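Side-chain contacts in 3-dehydroquinate dehydratase (Enterococcus faecalis, PDB 4PH6), which catalyses the cis-dehydration of 3-dehydroquinate to 3-dehydroshikimate through an imine intermediate, the third step of the chorismate pathway: residues V7-V12 / A112-D117; P19-P24 / L240-L245; E155-R160 / I174-Q179; N192-H197 / V201-M206; S215-Q220 / R246-T251. All blocks are in the same frame, centred on the assembly; numbering follows the deposited sequence.

Contact 1: V7-V12 / A112-D117; sequences VIVKNV and ALDLLD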
# COMPACT_ATOMS: atom_id res chain seq x y z
N VAL A 7 -24.01 -3.00 -1.53
CA VAL A 7 -24.85 -2.81 -2.72
C VAL A 7 -24.68 -3.99 -3.65
O VAL A 7 -23.59 -4.26 -4.14
CB VAL A 7 -24.49 -1.49 -3.44
CG1 VAL A 7 -25.18 -1.42 -4.80
CG2 VAL A 7 -24.86 -0.28 -2.56
N ILE A 8 -25.77 -4.73 -3.87
CA ILE A 8 -25.69 -5.94 -4.67
C ILE A 8 -26.30 -5.72 -6.05
O ILE A 8 -27.46 -5.38 -6.18
CB ILE A 8 -26.37 -7.11 -3.93
CG1 ILE A 8 -25.76 -7.25 -2.53
CG2 ILE A 8 -26.22 -8.43 -4.70
CD1 ILE A 8 -26.34 -8.41 -1.73
N VAL A 9 -25.48 -5.91 -7.08
CA VAL A 9 -25.91 -5.77 -8.47
C VAL A 9 -25.41 -6.94 -9.34
O VAL A 9 -24.19 -7.15 -9.50
CB VAL A 9 -25.46 -4.41 -9.06
CG1 VAL A 9 -24.05 -4.10 -8.66
CG2 VAL A 9 -25.59 -4.41 -10.57
N LYS A 10 -26.36 -7.69 -9.91
CA LYS A 10 -26.08 -8.89 -10.70
C LYS A 10 -25.11 -9.82 -9.97
O LYS A 10 -24.08 -10.23 -10.50
CB LYS A 10 -25.53 -8.51 -12.08
CG LYS A 10 -26.58 -7.84 -12.95
CD LYS A 10 -26.12 -7.53 -14.38
CE LYS A 10 -27.29 -6.96 -15.16
NZ LYS A 10 -26.90 -6.33 -16.45
N ASN A 11 -25.47 -10.11 -8.72
CA ASN A 11 -24.74 -10.99 -7.82
C ASN A 11 -23.39 -10.44 -7.36
O ASN A 11 -22.72 -11.06 -6.55
CB ASN A 11 -24.57 -12.38 -8.46
CG ASN A 11 -25.86 -13.19 -8.45
OD1 ASN A 11 -26.92 -12.70 -8.01
ND2 ASN A 11 -25.80 -14.42 -8.94
N VAL A 12 -23.00 -9.27 -7.86
CA VAL A 12 -21.76 -8.64 -7.40
C VAL A 12 -22.01 -7.85 -6.11
O VAL A 12 -22.75 -6.87 -6.10
CB VAL A 12 -21.14 -7.71 -8.48
CG1 VAL A 12 -19.92 -6.95 -7.90
CG2 VAL A 12 -20.73 -8.50 -9.71
N ALA A 112 -29.59 1.20 -21.44
CA ALA A 112 -29.28 0.09 -20.56
C ALA A 112 -28.12 0.46 -19.62
O ALA A 112 -27.10 0.98 -20.08
CB ALA A 112 -28.94 -1.16 -21.37
N LEU A 113 -28.30 0.22 -18.33
CA LEU A 113 -27.28 0.55 -17.32
C LEU A 113 -27.70 0.04 -15.95
O LEU A 113 -28.87 -0.06 -15.66
CB LEU A 113 -27.02 2.05 -17.28
CG LEU A 113 -28.17 2.99 -16.91
CD1 LEU A 113 -27.77 3.87 -15.77
CD2 LEU A 113 -28.65 3.83 -18.08
N ASP A 114 -26.73 -0.26 -15.10
CA ASP A 114 -27.04 -0.78 -13.77
C ASP A 114 -26.69 0.22 -12.69
O ASP A 114 -27.33 0.25 -11.63
CB ASP A 114 -26.29 -2.09 -13.54
CG ASP A 114 -26.63 -3.13 -14.59
OD1 ASP A 114 -27.83 -3.40 -14.78
OD2 ASP A 114 -25.73 -3.63 -15.27
N LEU A 115 -25.69 1.05 -12.96
CA LEU A 115 -25.26 2.10 -12.06
C LEU A 115 -25.08 3.40 -12.83
O LEU A 115 -24.65 3.40 -13.98
CB LEU A 115 -23.95 1.73 -11.34
CG LEU A 115 -23.92 0.42 -10.59
CD1 LEU A 115 -23.29 -0.66 -11.45
CD2 LEU A 115 -23.17 0.59 -9.29
N LEU A 116 -25.42 4.50 -12.18
CA LEU A 116 -25.29 5.80 -12.82
C LEU A 116 -24.37 6.68 -11.98
O LEU A 116 -24.57 6.85 -10.77
CB LEU A 116 -26.66 6.48 -13.01
CG LEU A 116 -26.75 7.85 -13.68
CD1 LEU A 116 -25.99 7.89 -15.01
CD2 LEU A 116 -28.21 8.29 -13.87
N ASP A 117 -23.35 7.22 -12.64
CA ASP A 117 -22.41 8.15 -12.05
C ASP A 117 -22.95 9.59 -12.13
O ASP A 117 -23.24 10.10 -13.21
CB ASP A 117 -21.05 8.04 -12.75
CG ASP A 117 -20.01 9.01 -12.20
OD1 ASP A 117 -20.18 10.23 -12.42
OD2 ASP A 117 -19.01 8.57 -11.59
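V9 meets D114 on the buried side of this contact, and K10 meets it on the more exposed side. The packed part is small. V9 CG2 lies 3.8 Å from D114 CB, and it only grazes L115 CD1 at 4.5 Å. A chi1 of 43° sets V9 CG2 opposite its backbone N, where it faces D114 and L115. On the looser, partly exposed side, the extended chain of K10 runs roughly at a right angle to D114. K10 NZ forms a salt bridge to D114 OD2 at 3.2 Å. It comes from the syn side, 22° out of the carboxylate plane. A second, weak bond joins K10 NZ to D114 OD1 at 3.5 Å. D114 OD2 also accepts the backbone N-H of L80, so a main-chain donor and an ammonium share this oxygen. K10 sits in the type I' turn from V9 to V12. The arrangement is that of an N-terminal beta hairpin lying against the N-terminal end of an eight-stranded parallel barrel, here at strand 115-119.

Contact 2: P19-P24 / L240-L245; sequences PKIVVP and LSVQVL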
# COMPACT_ATOMS: atom_id res chain seq x y z
N PRO A 19 -12.41 -5.74 -2.67
CA PRO A 19 -12.82 -4.67 -3.58
C PRO A 19 -13.13 -5.20 -4.97
O PRO A 19 -12.33 -5.95 -5.54
CB PRO A 19 -11.59 -3.75 -3.63
CG PRO A 19 -10.87 -4.01 -2.36
CD PRO A 19 -11.12 -5.44 -2.01
N LYS A 20 -14.27 -4.80 -5.52
CA LYS A 20 -14.67 -5.29 -6.82
C LYS A 20 -13.95 -4.49 -7.88
O LYS A 20 -13.68 -3.30 -7.70
CB LYS A 20 -16.19 -5.20 -6.99
CG LYS A 20 -16.95 -5.95 -5.89
CD LYS A 20 -16.48 -7.40 -5.78
CE LYS A 20 -17.24 -8.21 -4.72
NZ LYS A 20 -16.92 -7.80 -3.33
N ILE A 21 -13.60 -5.16 -8.97
CA ILE A 21 -12.79 -4.53 -10.00
C ILE A 21 -13.62 -4.00 -11.15
O ILE A 21 -14.49 -4.70 -11.69
CB ILE A 21 -11.72 -5.50 -10.54
CG1 ILE A 21 -10.89 -6.08 -9.38
CG2 ILE A 21 -10.84 -4.81 -11.54
CD1 ILE A 21 -9.70 -6.90 -9.83
N VAL A 22 -13.32 -2.75 -11.51
CA VAL A 22 -13.99 -2.00 -12.55
C VAL A 22 -13.03 -1.71 -13.70
O VAL A 22 -11.99 -1.09 -13.49
CB VAL A 22 -14.51 -0.63 -12.03
CG1 VAL A 22 -15.35 0.07 -13.10
CG2 VAL A 22 -15.28 -0.80 -10.73
N VAL A 23 -13.39 -2.12 -14.90
CA VAL A 23 -12.62 -1.74 -16.07
C VAL A 23 -13.40 -0.69 -16.85
O VAL A 23 -14.60 -0.87 -17.11
CB VAL A 23 -12.26 -2.97 -16.97
CG1 VAL A 23 -13.51 -3.70 -17.45
CG2 VAL A 23 -11.41 -2.53 -18.16
N PRO A 24 -12.72 0.42 -17.21
CA PRO A 24 -13.27 1.47 -18.07
C PRO A 24 -13.12 1.19 -19.57
O PRO A 24 -12.11 0.66 -20.04
CB PRO A 24 -12.46 2.70 -17.68
CG PRO A 24 -11.11 2.13 -17.34
CD PRO A 24 -11.36 0.76 -16.74
N LEU A 240 -2.84 0.48 -13.01
CA LEU A 240 -2.67 -0.96 -12.89
C LEU A 240 -3.70 -1.76 -13.71
O LEU A 240 -4.91 -1.53 -13.61
CB LEU A 240 -2.73 -1.39 -11.42
CG LEU A 240 -1.52 -0.97 -10.57
CD1 LEU A 240 -1.58 -1.59 -9.18
CD2 LEU A 240 -0.20 -1.32 -11.26
N SER A 241 -3.21 -2.71 -14.50
CA SER A 241 -4.09 -3.52 -15.34
C SER A 241 -4.96 -4.42 -14.48
O SER A 241 -4.63 -4.73 -13.34
CB SER A 241 -3.28 -4.36 -16.33
OG SER A 241 -2.49 -5.33 -15.66
N VAL A 242 -6.08 -4.86 -15.04
CA VAL A 242 -7.08 -5.59 -14.27
C VAL A 242 -6.58 -6.95 -13.74
O VAL A 242 -6.98 -7.38 -12.65
CB VAL A 242 -8.37 -5.78 -15.11
CG1 VAL A 242 -9.44 -6.42 -14.31
CG2 VAL A 242 -8.88 -4.43 -15.61
N GLN A 243 -5.71 -7.62 -14.50
CA GLN A 243 -5.14 -8.90 -14.05
C GLN A 243 -4.20 -8.73 -12.85
O GLN A 243 -4.26 -9.51 -11.89
CB GLN A 243 -4.37 -9.59 -15.19
CG GLN A 243 -3.47 -10.74 -14.71
CD GLN A 243 -2.55 -11.30 -15.81
OE1 GLN A 243 -1.97 -10.56 -16.59
NE2 GLN A 243 -2.41 -12.62 -15.83
N VAL A 244 -3.31 -7.74 -12.91
CA VAL A 244 -2.37 -7.46 -11.83
C VAL A 244 -3.15 -7.06 -10.58
O VAL A 244 -2.76 -7.38 -9.45
CB VAL A 244 -1.37 -6.33 -12.22
CG1 VAL A 244 -0.64 -5.80 -11.00
CG2 VAL A 244 -0.39 -6.80 -13.28
N LEU A 245 -4.26 -6.37 -10.82
CA LEU A 245 -5.07 -5.82 -9.75
C LEU A 245 -5.68 -6.92 -8.88
O LEU A 245 -5.58 -6.89 -7.65
CB LEU A 245 -6.16 -4.95 -10.35
CG LEU A 245 -6.64 -3.77 -9.54
CD1 LEU A 245 -5.45 -3.03 -8.89
CD2 LEU A 245 -7.45 -2.84 -10.45
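The last helix of the (beta/alpha)8 barrel, 242-251, lies against strand 20-25, where I21 and V23 meet V242 and L245. The side chains that meet are all aliphatic and buried. I21 CG2 and V242 CG1 are 3.5 Å apart, tighter than usual for two methyl groups. The I21 and V242 side chains meet at a slant. Both methyls stand opposite their own backbone N; for V242 CG1 the chi1 is -176°. The other branch of V242 serves V23: V242 CG2 is 3.9 Å from V23 CB, with the two side chains nearly perpendicular. One valine of the first helical turn thus touches two strand residues that face the same layer, I21 and V23. This is the helix-on-strand layer of a TIM barrel, and here the end of the chain returns to its first barrel strand. One turn further on, L245 passes I21 in the opposite direction. L245 CD2 lies 4.1 Å from I21 CG2, and L245 CB is equally far from I21 CD1. The delta methyl of I21 also approaches the helix backbone, with I21 CD1 3.9 Å from V242 O. C45 also touches V23 and V242, and L249 packs on I21.

Contact 3: E155-R160 / I174-Q179; sequences EEIVAR and IAVMPQ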
# COMPACT_ATOMS: atom_id res chain seq x y z
N GLU A 155 -10.49 16.39 6.36
CA GLU A 155 -11.84 16.72 6.79
C GLU A 155 -12.74 17.02 5.60
O GLU A 155 -13.91 16.66 5.59
CB GLU A 155 -11.84 17.91 7.76
CG GLU A 155 -11.12 17.61 9.07
CD GLU A 155 -9.61 17.76 8.95
OE1 GLU A 155 -9.16 18.78 8.37
OE2 GLU A 155 -8.86 16.85 9.38
N GLU A 156 -12.18 17.68 4.60
CA GLU A 156 -12.97 18.07 3.43
C GLU A 156 -13.32 16.85 2.58
O GLU A 156 -14.42 16.76 2.06
CB GLU A 156 -12.22 19.13 2.62
CG GLU A 156 -12.87 19.51 1.30
CD GLU A 156 -14.28 20.06 1.47
OE1 GLU A 156 -15.06 19.95 0.50
OE2 GLU A 156 -14.60 20.60 2.56
N ILE A 157 -12.39 15.91 2.45
CA ILE A 157 -12.66 14.64 1.76
C ILE A 157 -13.78 13.89 2.49
O ILE A 157 -14.71 13.38 1.86
CB ILE A 157 -11.39 13.77 1.67
CG1 ILE A 157 -10.27 14.55 0.97
CG2 ILE A 157 -11.69 12.45 0.94
CD1 ILE A 157 -8.92 13.84 0.89
N VAL A 158 -13.68 13.84 3.82
CA VAL A 158 -14.70 13.19 4.64
C VAL A 158 -16.04 13.91 4.52
O VAL A 158 -17.09 13.28 4.43
CB VAL A 158 -14.26 13.14 6.14
CG1 VAL A 158 -15.41 12.74 7.04
CG2 VAL A 158 -13.07 12.18 6.32
N ALA A 159 -16.01 15.24 4.51
CA ALA A 159 -17.22 16.02 4.42
C ALA A 159 -17.89 15.79 3.07
O ALA A 159 -19.11 15.70 2.99
CB ALA A 159 -16.94 17.52 4.63
N ARG A 160 -17.08 15.70 2.01
CA ARG A 160 -17.64 15.47 0.69
C ARG A 160 -18.25 14.09 0.60
O ARG A 160 -19.34 13.92 0.04
CB ARG A 160 -16.59 15.68 -0.39
CG ARG A 160 -16.18 17.14 -0.54
CD ARG A 160 -15.27 17.35 -1.72
NE ARG A 160 -14.68 18.69 -1.71
CZ ARG A 160 -13.81 19.13 -2.62
NH1 ARG A 160 -13.43 18.35 -3.62
NH2 ARG A 160 -13.32 20.36 -2.52
N ILE A 174 -14.78 9.31 -4.38
CA ILE A 174 -13.96 10.50 -4.51
C ILE A 174 -12.57 10.13 -4.99
O ILE A 174 -11.98 9.17 -4.52
CB ILE A 174 -13.87 11.31 -3.18
CG1 ILE A 174 -13.19 12.65 -3.42
CG2 ILE A 174 -13.13 10.54 -2.09
CD1 ILE A 174 -13.36 13.64 -2.27
N ALA A 175 -12.06 10.89 -5.94
CA ALA A 175 -10.70 10.72 -6.40
C ALA A 175 -9.96 12.04 -6.21
O ALA A 175 -10.49 13.11 -6.53
CB ALA A 175 -10.66 10.26 -7.88
N VAL A 176 -8.76 11.96 -5.65
CA VAL A 176 -7.97 13.16 -5.44
C VAL A 176 -6.57 12.98 -6.00
O VAL A 176 -6.10 11.87 -6.16
CB VAL A 176 -7.89 13.52 -3.96
CG1 VAL A 176 -9.30 13.79 -3.40
CG2 VAL A 176 -7.18 12.40 -3.18
N MET A 177 -5.91 14.08 -6.31
CA MET A 177 -4.58 14.02 -6.89
C MET A 177 -3.54 14.40 -5.85
O MET A 177 -3.52 15.53 -5.37
CB MET A 177 -4.48 14.96 -8.09
CG MET A 177 -3.10 14.98 -8.74
SD MET A 177 -2.72 13.40 -9.52
CE MET A 177 -3.58 13.52 -11.09
N PRO A 178 -2.67 13.45 -5.48
CA PRO A 178 -1.57 13.75 -4.54
C PRO A 178 -0.49 14.61 -5.18
O PRO A 178 -0.22 14.47 -6.37
CB PRO A 178 -1.01 12.38 -4.20
CG PRO A 178 -1.26 11.58 -5.44
CD PRO A 178 -2.65 12.03 -5.88
N GLN A 179 0.13 15.48 -4.39
CA GLN A 179 1.31 16.19 -4.86
C GLN A 179 2.58 15.70 -4.13
O GLN A 179 3.70 15.95 -4.60
CB GLN A 179 1.12 17.69 -4.69
CG GLN A 179 0.07 18.27 -5.64
CD GLN A 179 -0.22 19.72 -5.35
OE1 GLN A 179 -0.69 20.06 -4.26
NE2 GLN A 179 0.04 20.60 -6.32
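With chi1 of I157 at -57°, its CG1 is beside the backbone N and its CG2 opposite that N, facing the strand. I174 does the reverse: chi1 is -171°, so CG1 is opposite the N and carries CD1 out to the helix. The two isoleucines cross at about a right angle. I157 CG2 is 3.8 Å from I174 CD1 and 3.9 Å from I174 CG2, so one methyl sits against both ends of the branched chain. The other arm of I157 reaches along the strand, with I157 CD1 4.3 Å from V176 CG1. R160 adds an aliphatic touch to the same methyl of I174: R160 CD is 4.2 Å from I174 CD1. The charged end of R160 is held separately. R160 NE gives a 2.6 Å salt-bridged hydrogen bond to E156 OE1, one helical turn back. The oxygen offers its anti lone pair and lies close to the guanidinium plane. R160 NH1 is bound by N145 OD1, which further limits rotation of the group. The helix and strand segments run nearly antiparallel, with axes 10.1 Å apart. This is the packing of a beta-alpha-beta crossover, made here by strand 140-147, helix 154-166 and strand 171-176 of the barrel.

Contact 4: N192-H197 / V201-M206; sequences NEMYTH and VPIVTM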
# COMPACT_ATOMS: atom_id res chain seq x y z
N ASN A 192 -10.37 5.80 5.73
CA ASN A 192 -10.54 5.01 6.96
C ASN A 192 -11.54 5.65 7.94
O ASN A 192 -12.43 4.98 8.43
CB ASN A 192 -9.20 4.78 7.66
CG ASN A 192 -9.32 3.83 8.86
OD1 ASN A 192 -9.66 2.65 8.71
ND2 ASN A 192 -9.04 4.34 10.06
N GLU A 193 -11.38 6.94 8.23
CA GLU A 193 -12.30 7.66 9.10
C GLU A 193 -13.76 7.61 8.61
O GLU A 193 -14.66 7.27 9.37
CB GLU A 193 -11.88 9.12 9.25
CG GLU A 193 -12.89 9.99 10.00
CD GLU A 193 -12.45 11.43 10.11
OE1 GLU A 193 -11.33 11.75 9.68
OE2 GLU A 193 -13.22 12.26 10.65
N MET A 194 -13.98 7.94 7.34
CA MET A 194 -15.32 7.87 6.76
C MET A 194 -15.95 6.50 6.94
O MET A 194 -17.08 6.37 7.42
CB MET A 194 -15.30 8.22 5.26
CG MET A 194 -16.66 8.12 4.58
SD MET A 194 -17.82 9.39 5.17
CE MET A 194 -19.38 8.77 4.54
N TYR A 195 -15.20 5.47 6.57
CA TYR A 195 -15.68 4.10 6.60
C TYR A 195 -16.00 3.63 8.01
O TYR A 195 -16.99 2.95 8.24
CB TYR A 195 -14.65 3.17 5.96
CG TYR A 195 -15.02 1.71 5.99
CD1 TYR A 195 -15.81 1.14 5.00
CD2 TYR A 195 -14.57 0.89 7.02
CE1 TYR A 195 -16.14 -0.20 5.03
CE2 TYR A 195 -14.90 -0.45 7.06
CZ TYR A 195 -15.68 -0.99 6.07
OH TYR A 195 -15.99 -2.33 6.12
N THR A 196 -15.15 3.98 8.97
CA THR A 196 -15.34 3.45 10.31
C THR A 196 -16.44 4.22 11.06
O THR A 196 -17.17 3.63 11.86
CB THR A 196 -14.02 3.47 11.13
OG1 THR A 196 -13.53 4.81 11.26
CG2 THR A 196 -12.95 2.63 10.44
N HIS A 197 -16.60 5.51 10.77
CA HIS A 197 -17.41 6.36 11.63
C HIS A 197 -18.72 6.92 11.04
O HIS A 197 -19.63 7.24 11.80
CB HIS A 197 -16.54 7.52 12.12
CG HIS A 197 -15.52 7.11 13.14
ND1 HIS A 197 -14.16 7.18 12.91
CD2 HIS A 197 -15.67 6.61 14.39
CE1 HIS A 197 -13.52 6.75 13.98
NE2 HIS A 197 -14.41 6.39 14.89
N VAL A 201 -23.36 3.30 3.67
CA VAL A 201 -23.32 2.79 2.31
C VAL A 201 -21.86 2.63 1.88
O VAL A 201 -20.96 3.21 2.51
CB VAL A 201 -24.06 3.71 1.32
CG1 VAL A 201 -25.54 3.85 1.70
CG2 VAL A 201 -23.37 5.06 1.22
N PRO A 202 -21.60 1.82 0.84
CA PRO A 202 -20.23 1.63 0.36
C PRO A 202 -19.59 2.93 -0.13
O PRO A 202 -20.28 3.79 -0.69
CB PRO A 202 -20.40 0.64 -0.81
CG PRO A 202 -21.60 -0.12 -0.46
CD PRO A 202 -22.53 0.89 0.16
N ILE A 203 -18.29 3.07 0.08
CA ILE A 203 -17.56 4.21 -0.41
C ILE A 203 -16.41 3.75 -1.28
O ILE A 203 -15.94 2.61 -1.16
CB ILE A 203 -17.01 5.10 0.73
CG1 ILE A 203 -15.97 4.32 1.54
CG2 ILE A 203 -18.15 5.60 1.61
CD1 ILE A 203 -15.19 5.18 2.49
N VAL A 204 -15.99 4.64 -2.16
CA VAL A 204 -14.95 4.37 -3.14
C VAL A 204 -14.00 5.54 -3.17
O VAL A 204 -14.41 6.68 -3.41
CB VAL A 204 -15.53 4.16 -4.54
CG1 VAL A 204 -14.40 3.93 -5.58
CG2 VAL A 204 -16.54 3.01 -4.54
N THR A 205 -12.73 5.28 -2.90
CA THR A 205 -11.76 6.36 -2.91
C THR A 205 -10.51 5.96 -3.64
O THR A 205 -10.20 4.77 -3.76
CB THR A 205 -11.34 6.77 -1.49
OG1 THR A 205 -10.54 5.73 -0.93
CG2 THR A 205 -12.58 7.04 -0.60
N MET A 206 -9.79 6.96 -4.12
CA MET A 206 -8.48 6.70 -4.68
C MET A 206 -7.65 7.96 -4.73
O MET A 206 -8.16 9.07 -4.89
CB MET A 206 -8.57 6.06 -6.07
CG MET A 206 -9.08 6.98 -7.15
SD MET A 206 -10.45 6.20 -8.02
CE MET A 206 -11.68 6.26 -6.72
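I203 points its long branch at the helix, and its end methyl fits between the stems of M194 and Y195. I203 CD1 is 3.9 Å from M194 CG and 4.0 Å from Y195 CB. Chi1 of I203 is 65°, so CG1 is flanked by both the N and the C of its own backbone, and CG2 lies next to the N. That second branch also meets the methionine, with I203 CG2 4.2 Å from M194 CG. The M194 chain passes I203 at an oblique angle. M194 has CG opposite its N (chi1 178°), which brings CG against I203; the bend at chi2 then turns SD off. M194 also packs on L161 and R162 of helix 154-166. Y195 contributes its CB; the residue as a whole is exposed. On the helix itself, N192 O accepts two donors, T196 N and T196 OG1. The hydroxyl bond is 3.0 Å from T196 OG1 to N192 O, and the donor is tilted 31° from the carbonyl plane. The amide of N192 faces another way: N192 ND2 bonds to T182 OG1 of the second subunit. Further up the strand, T205 OG1 is hydrogen-bonded to T191 OG1, which also ties the strand to helix 181-197. The chain turns from helix to strand through a short loop, completing the beta-alpha-beta unit of strand 171-176, helix 181-197 and strand 203-207 in the TIM barrel.

Contact 5: S215-Q220 / R246-T251; sequences SRVTGQ and RNYLKT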
# COMPACT_ATOMS: atom_id res chain seq x y z
N SER A 215 -3.30 3.21 -3.11
CA SER A 215 -4.70 3.39 -2.74
C SER A 215 -5.61 2.52 -3.61
O SER A 215 -6.79 2.37 -3.32
CB SER A 215 -5.12 4.86 -2.85
OG SER A 215 -5.19 5.29 -4.20
N ARG A 216 -5.06 1.96 -4.68
CA ARG A 216 -5.88 1.18 -5.59
C ARG A 216 -5.89 -0.30 -5.22
O ARG A 216 -6.68 -1.05 -5.77
CB ARG A 216 -5.39 1.35 -7.03
CG ARG A 216 -5.41 2.78 -7.54
CD ARG A 216 -5.20 2.82 -9.03
NE ARG A 216 -5.18 4.18 -9.58
CZ ARG A 216 -6.25 4.86 -9.96
NH1 ARG A 216 -7.47 4.33 -9.84
NH2 ARG A 216 -6.12 6.09 -10.46
N VAL A 217 -5.04 -0.71 -4.27
CA VAL A 217 -4.99 -2.11 -3.88
C VAL A 217 -5.28 -2.34 -2.39
O VAL A 217 -5.35 -3.50 -1.94
CB VAL A 217 -3.62 -2.72 -4.23
CG1 VAL A 217 -3.31 -2.49 -5.72
CG2 VAL A 217 -2.52 -2.16 -3.33
N THR A 218 -5.45 -1.25 -1.65
CA THR A 218 -5.66 -1.31 -0.21
C THR A 218 -7.11 -1.18 0.21
O THR A 218 -7.39 -1.02 1.40
CB THR A 218 -4.86 -0.20 0.53
OG1 THR A 218 -5.18 1.09 -0.02
CG2 THR A 218 -3.39 -0.45 0.42
N GLY A 219 -8.03 -1.21 -0.76
CA GLY A 219 -9.45 -1.01 -0.49
C GLY A 219 -9.98 -1.86 0.65
O GLY A 219 -10.72 -1.36 1.49
N GLN A 220 -9.61 -3.13 0.71
CA GLN A 220 -10.13 -3.97 1.78
C GLN A 220 -9.68 -3.47 3.16
O GLN A 220 -10.45 -3.49 4.12
CB GLN A 220 -9.71 -5.43 1.60
CG GLN A 220 -10.46 -6.36 2.56
CD GLN A 220 -9.94 -7.78 2.58
OE1 GLN A 220 -8.76 -8.04 2.28
NE2 GLN A 220 -10.80 -8.72 2.93
N ARG A 246 -6.31 -7.89 -9.53
CA ARG A 246 -6.87 -9.03 -8.82
C ARG A 246 -5.79 -9.75 -8.02
O ARG A 246 -5.99 -10.05 -6.84
CB ARG A 246 -7.53 -10.01 -9.79
CG ARG A 246 -8.30 -11.11 -9.09
CD ARG A 246 -9.65 -10.63 -8.60
NE ARG A 246 -10.63 -10.60 -9.69
CZ ARG A 246 -11.81 -10.01 -9.62
NH1 ARG A 246 -12.17 -9.38 -8.51
NH2 ARG A 246 -12.64 -10.03 -10.65
N ASN A 247 -4.64 -9.99 -8.65
CA ASN A 247 -3.53 -10.67 -7.98
C ASN A 247 -3.06 -9.87 -6.77
O ASN A 247 -2.84 -10.42 -5.70
CB ASN A 247 -2.35 -10.88 -8.94
CG ASN A 247 -2.52 -12.09 -9.84
OD1 ASN A 247 -3.42 -12.92 -9.65
ND2 ASN A 247 -1.64 -12.21 -10.83
N TYR A 248 -2.93 -8.56 -6.95
CA TYR A 248 -2.46 -7.71 -5.88
C TYR A 248 -3.47 -7.63 -4.75
O TYR A 248 -3.09 -7.61 -3.58
CB TYR A 248 -2.12 -6.31 -6.40
CG TYR A 248 -0.71 -6.23 -6.94
CD1 TYR A 248 0.12 -5.16 -6.61
CD2 TYR A 248 -0.20 -7.22 -7.78
CE1 TYR A 248 1.41 -5.08 -7.10
CE2 TYR A 248 1.09 -7.14 -8.27
CZ TYR A 248 1.90 -6.07 -7.93
OH TYR A 248 3.19 -5.98 -8.42
N LEU A 249 -4.76 -7.61 -5.08
CA LEU A 249 -5.80 -7.61 -4.06
C LEU A 249 -5.74 -8.87 -3.21
O LEU A 249 -5.97 -8.81 -2.00
CB LEU A 249 -7.18 -7.48 -4.70
CG LEU A 249 -7.54 -6.12 -5.30
CD1 LEU A 249 -8.93 -6.15 -5.89
CD2 LEU A 249 -7.42 -5.03 -4.25
N LYS A 250 -5.45 -10.00 -3.83
CA LYS A 250 -5.40 -11.25 -3.09
C LYS A 250 -4.19 -11.25 -2.16
O LYS A 250 -4.29 -11.69 -1.02
CB LYS A 250 -5.38 -12.48 -4.01
CG LYS A 250 -4.11 -13.31 -3.96
CD LYS A 250 -4.18 -14.61 -4.74
CE LYS A 250 -2.98 -15.51 -4.43
NZ LYS A 250 -1.69 -14.89 -4.89
N THR A 251 -3.05 -10.72 -2.63
CA THR A 251 -1.86 -10.65 -1.80
C THR A 251 -2.14 -9.82 -0.54
O THR A 251 -1.78 -10.22 0.57
CB THR A 251 -0.66 -10.04 -2.54
OG1 THR A 251 -0.19 -10.95 -3.54
CG2 THR A 251 0.50 -9.72 -1.57
O HOH W 1 -7.86 -7.27 -0.96
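L249 O accepts a hydrogen bond from a water at 2.7 Å. The same water gives a weak bond to Q220 OE1, 3.4 Å away, and so links the helix to the other segment. Q220 OE1 has a further donor in Q254 N. The rest of the contact is apolar and buried. L249 CD2 presses on the backbone of V217, 3.5 Å from V217 O and 3.8 Å from V217 CA. The V217 and Y248 side chains run alongside each other in the same direction, with V217 CG1 4.1 Å from Y248 CB. The Y248 ring runs on to the dimer interface. There it stacks with Y248 of the second subunit, and its OH bonds to T251 of that subunit. R216, a predicted 3-dehydroquinate-binding residue, turns its guanidinium away from the helix. Its carbonyl is held by T227 OG1 of strand 226-228. Segment 215-220 follows strand 203-207 and leads into helix 219-222; helix 242-251 packs on it and in turn meets I21 of strand 20-25.

Contacts 2 to 5 are buried, whereas contact 1 is partly buried and has a salt bridge between its segments. Contacts 1 to 4 all reach the barrel sheet. Contacts 2, 3 and 4 each lay a helix on a strand through aliphatic side chains. Contacts 3 and 4 use neighbouring strands, which join by probable backbone hydrogen bonds such as I174 N to V204 O at 2.8 Å. Contacts 2 and 5 share helix 242-251, with centres about 9 Å apart; contact 5 lies at the dimer interface, which contacts 2 and 4 reach with one residue each, and adds a water bridge. Contact 1 touches contact 4 through V7 and P202, and contact 2 through V12 and K20.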